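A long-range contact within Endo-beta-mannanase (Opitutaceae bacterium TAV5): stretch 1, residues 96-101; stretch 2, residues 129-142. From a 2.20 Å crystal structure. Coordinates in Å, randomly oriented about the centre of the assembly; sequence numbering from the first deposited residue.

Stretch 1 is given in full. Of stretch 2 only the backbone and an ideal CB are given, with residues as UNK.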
# COMPACT_ATOMS: atom_id res chain seq x y z
N GLN A 96 27.71 -26.70 -13.59
CA GLN A 96 26.65 -25.82 -14.07
C GLN A 96 26.98 -24.44 -13.51
O GLN A 96 26.59 -24.11 -12.39
CB GLN A 96 25.26 -26.29 -13.65
CG GLN A 96 24.15 -25.45 -14.28
CD GLN A 96 22.75 -25.94 -13.91
OE1 GLN A 96 22.10 -25.41 -13.02
NE2 GLN A 96 22.30 -26.99 -14.60
N PRO A 97 27.75 -23.64 -14.24
CA PRO A 97 28.21 -22.36 -13.70
C PRO A 97 27.14 -21.30 -13.85
O PRO A 97 26.46 -21.22 -14.88
CB PRO A 97 29.45 -22.03 -14.55
CG PRO A 97 29.12 -22.63 -15.89
CD PRO A 97 28.26 -23.87 -15.61
N SER A 98 26.98 -20.49 -12.81
CA SER A 98 25.94 -19.46 -12.77
C SER A 98 26.63 -18.10 -12.79
O SER A 98 27.46 -17.82 -11.91
CB SER A 98 25.07 -19.62 -11.52
OG SER A 98 23.98 -18.71 -11.51
N LEU A 99 26.28 -17.27 -13.78
CA LEU A 99 27.05 -16.06 -14.11
C LEU A 99 26.63 -14.86 -13.26
O LEU A 99 27.46 -14.27 -12.55
CB LEU A 99 26.89 -15.72 -15.60
CG LEU A 99 27.28 -16.86 -16.56
CD1 LEU A 99 27.48 -16.36 -17.99
CD2 LEU A 99 28.53 -17.60 -16.09
N PHE A 100 25.36 -14.46 -13.35
CA PHE A 100 24.91 -13.18 -12.82
C PHE A 100 24.50 -13.39 -11.37
O PHE A 100 23.34 -13.63 -11.03
CB PHE A 100 23.80 -12.60 -13.68
CG PHE A 100 24.32 -11.95 -14.94
CD1 PHE A 100 24.92 -10.70 -14.90
CD2 PHE A 100 24.23 -12.60 -16.16
CE1 PHE A 100 25.42 -10.11 -16.06
CE2 PHE A 100 24.71 -12.02 -17.33
CZ PHE A 100 25.32 -10.78 -17.29
N VAL A 101 25.50 -13.34 -10.50
CA VAL A 101 25.36 -13.59 -9.07
C VAL A 101 26.17 -12.51 -8.36
O VAL A 101 27.40 -12.55 -8.40
CB VAL A 101 25.86 -14.99 -8.67
CG1 VAL A 101 25.64 -15.23 -7.20
CG2 VAL A 101 25.19 -16.09 -9.50
N UNK A 129 28.15 -3.45 -19.67
CA UNK A 129 29.07 -4.17 -18.79
C UNK A 129 28.62 -5.61 -18.55
O UNK A 129 29.44 -6.52 -18.45
CB UNK A 129 29.20 -3.44 -17.45
N UNK A 130 27.30 -5.83 -18.46
CA UNK A 130 26.82 -7.19 -18.26
C UNK A 130 27.08 -8.08 -19.46
O UNK A 130 27.53 -9.22 -19.31
CB UNK A 130 25.32 -7.18 -17.95
N UNK A 131 26.81 -7.57 -20.66
CA UNK A 131 27.07 -8.35 -21.87
C UNK A 131 28.54 -8.72 -21.98
O UNK A 131 28.89 -9.88 -22.23
CB UNK A 131 26.63 -7.57 -23.11
N UNK A 132 29.43 -7.74 -21.78
CA UNK A 132 30.86 -8.03 -21.89
C UNK A 132 31.27 -9.07 -20.86
O UNK A 132 32.06 -9.97 -21.16
CB UNK A 132 31.69 -6.75 -21.71
N UNK A 133 30.71 -8.98 -19.65
CA UNK A 133 31.04 -9.95 -18.60
C UNK A 133 30.55 -11.34 -18.96
O UNK A 133 31.24 -12.33 -18.73
CB UNK A 133 30.44 -9.52 -17.26
N UNK A 134 29.35 -11.44 -19.54
CA UNK A 134 28.85 -12.75 -19.95
C UNK A 134 29.74 -13.35 -21.04
O UNK A 134 30.07 -14.54 -21.00
CB UNK A 134 27.41 -12.64 -20.44
N UNK A 135 30.12 -12.53 -22.02
CA UNK A 135 31.00 -13.02 -23.08
C UNK A 135 32.36 -13.43 -22.52
O UNK A 135 32.90 -14.48 -22.91
CB UNK A 135 31.18 -11.95 -24.16
N UNK A 136 32.88 -12.67 -21.56
CA UNK A 136 34.19 -13.00 -20.99
C UNK A 136 34.18 -14.34 -20.28
O UNK A 136 35.08 -15.16 -20.47
CB UNK A 136 34.64 -11.91 -20.02
N UNK A 137 33.20 -14.57 -19.41
CA UNK A 137 33.15 -15.83 -18.68
C UNK A 137 32.95 -16.98 -19.66
O UNK A 137 33.67 -17.99 -19.60
CB UNK A 137 32.03 -15.81 -17.63
N UNK A 138 32.00 -16.83 -20.59
CA UNK A 138 31.78 -17.88 -21.59
C UNK A 138 33.06 -18.21 -22.34
O UNK A 138 33.34 -19.38 -22.61
CB UNK A 138 30.69 -17.45 -22.58
N UNK A 139 33.87 -17.20 -22.66
CA UNK A 139 35.17 -17.45 -23.27
C UNK A 139 35.98 -18.43 -22.43
O UNK A 139 36.55 -19.38 -22.96
CB UNK A 139 35.94 -16.14 -23.45
N UNK A 140 36.00 -18.24 -21.11
CA UNK A 140 36.77 -19.13 -20.25
C UNK A 140 36.11 -20.47 -20.01
O UNK A 140 36.79 -21.38 -19.50
CB UNK A 140 37.03 -18.45 -18.90
N UNK A 141 34.84 -20.63 -20.34
CA UNK A 141 34.18 -21.93 -20.29
C UNK A 141 34.33 -22.71 -21.58
O UNK A 141 34.14 -23.94 -21.57
CB UNK A 141 32.69 -21.75 -19.97
N UNK A 142 34.59 -22.02 -22.69
CA UNK A 142 34.65 -22.69 -23.99
C UNK A 142 35.55 -23.92 -24.01
O UNK A 142 35.13 -24.94 -24.58
CB UNK A 142 35.13 -21.70 -25.05

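Stretch 2 is a helix running nearly antiparallel to the strand of stretch 1, at 159° and with a closest axial approach of 10.1 Å. Its first position, 129, has nothing of stretch 1 within 5.5 Å of its ideal CB, so almost any helix-compatible residue would serve; it is Arg-129, whose side chain leads away.

At position 130 the phi/psi of -67/-44° is ordinary for a helix and does not demand glycine, but space is short: the ideal CB lies 3.5 Å from CE1 of Phe-100. Glycine avoids that tight approach, and an alanine would be the most that could be considered. The residue is Gly-130, and its backbone O meets the edge of the phenylalanine ring, 3.4 Å from Phe-100 CZ.

Position 131 points away and 132 is out of reach, so stretch 1 sets no preference at either; they are Ala-131 and Ala-132.

Position 133 points toward stretch 1, yet its ideal CB is still 5.2 Å from Phe-100 CE1, leaving room for a long side chain. Beyond lie a ring face of Phe-100 and the carbonyl of Leu-99. Leucine or methionine could fill the space, but an aromatic residue with a donor at its tip would also use the acceptor. Tyr-133, with chi1 t, does both: its edge is directed at the face of Phe-100, with centroids 5.6 Å apart and planes at 76°, while Tyr-133 OH donates a 2.9 Å hydrogen bond to Leu-99 O.

Position 134 points sideways, with its ideal CB 4.2 Å from Phe-100 CE2 and 4.5 Å from Leu-99 CD1. A small apolar residue suits this close spacing, and Ala-134 packs its methyl against both side chains.

Positions 135 and 136 have no contact and would accept polar residues. They are Arg-135 and Thr-136, the latter bonding from OG1 back to Ala-132 O.

At 137, CA-to-CB points toward stretch 1, and the ideal CB lies 4.2 Å from Leu-99 CD2; a branched or other medium-sized apolar side chain would fit. In Ile-137, CG2 packs 3.7 Å from Leu-99 CD2, whereas the end of the side chain leads away.

Position 138 is sideways and loosely constrained. Thr-138 skirts Leu-99, its OG1 engaged with Ala-134 O at 2.7 Å. Positions 139 and 140, both out of reach, are Thr-139 and His-140.

Position 141 again points toward stretch 1, but the ideal CB stands 5.5 Å from Pro-97 CG. Leucine or methionine could span that gap; Leu-141 brings CD1 to 3.9 Å from Pro-97 CG. Position 142, beyond reach, is Lys-142.

Stretch 2 129-142: RGAAYARTITTHLK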
# COMPACT_ATOMS: atom_id res chain seq x y z
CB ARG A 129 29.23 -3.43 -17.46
CG ARG A 129 29.99 -2.12 -17.56
CD ARG A 129 31.50 -2.34 -17.53
NE ARG A 129 32.07 -2.53 -18.87
CZ ARG A 129 32.82 -3.58 -19.21
NH1 ARG A 129 33.09 -4.50 -18.30
NH2 ARG A 129 33.30 -3.71 -20.44
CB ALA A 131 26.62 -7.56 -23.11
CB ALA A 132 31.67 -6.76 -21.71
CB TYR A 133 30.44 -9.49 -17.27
CG TYR A 133 30.38 -10.54 -16.19
CD1 TYR A 133 31.55 -11.03 -15.59
CD2 TYR A 133 29.16 -11.04 -15.74
CE1 TYR A 133 31.50 -11.98 -14.58
CE2 TYR A 133 29.09 -12.00 -14.73
CZ TYR A 133 30.26 -12.46 -14.15
OH TYR A 133 30.18 -13.40 -13.14
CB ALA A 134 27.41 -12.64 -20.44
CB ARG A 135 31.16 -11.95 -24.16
CG ARG A 135 32.07 -12.41 -25.29
CD ARG A 135 31.95 -11.54 -26.53
NE ARG A 135 32.27 -10.15 -26.20
CZ ARG A 135 31.37 -9.16 -26.15
NH1 ARG A 135 30.08 -9.40 -26.41
NH2 ARG A 135 31.76 -7.92 -25.83
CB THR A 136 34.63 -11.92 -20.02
OG1 THR A 136 34.72 -10.67 -20.71
CG2 THR A 136 35.98 -12.30 -19.43
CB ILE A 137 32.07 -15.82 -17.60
CG1 ILE A 137 32.28 -14.64 -16.64
CG2 ILE A 137 32.09 -17.14 -16.84
CD1 ILE A 137 33.64 -14.65 -15.94
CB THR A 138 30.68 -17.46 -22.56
OG1 THR A 138 29.52 -17.03 -21.83
CG2 THR A 138 30.27 -18.62 -23.45
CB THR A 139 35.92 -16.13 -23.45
OG1 THR A 139 35.44 -15.48 -24.63
CG2 THR A 139 37.41 -16.38 -23.61
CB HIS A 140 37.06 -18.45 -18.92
CG HIS A 140 38.10 -17.39 -19.02
ND1 HIS A 140 39.41 -17.61 -18.67
CD2 HIS A 140 38.03 -16.13 -19.49
CE1 HIS A 140 40.11 -16.51 -18.89
NE2 HIS A 140 39.29 -15.60 -19.39
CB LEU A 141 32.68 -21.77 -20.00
CG LEU A 141 32.26 -20.97 -18.77
CD1 LEU A 141 30.76 -20.74 -18.83
CD2 LEU A 141 32.61 -21.74 -17.51
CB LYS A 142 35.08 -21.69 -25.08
CG LYS A 142 34.94 -22.25 -26.49
CD LYS A 142 35.19 -21.19 -27.57
CE LYS A 142 34.97 -21.78 -28.96
NZ LYS A 142 35.60 -20.95 -30.02
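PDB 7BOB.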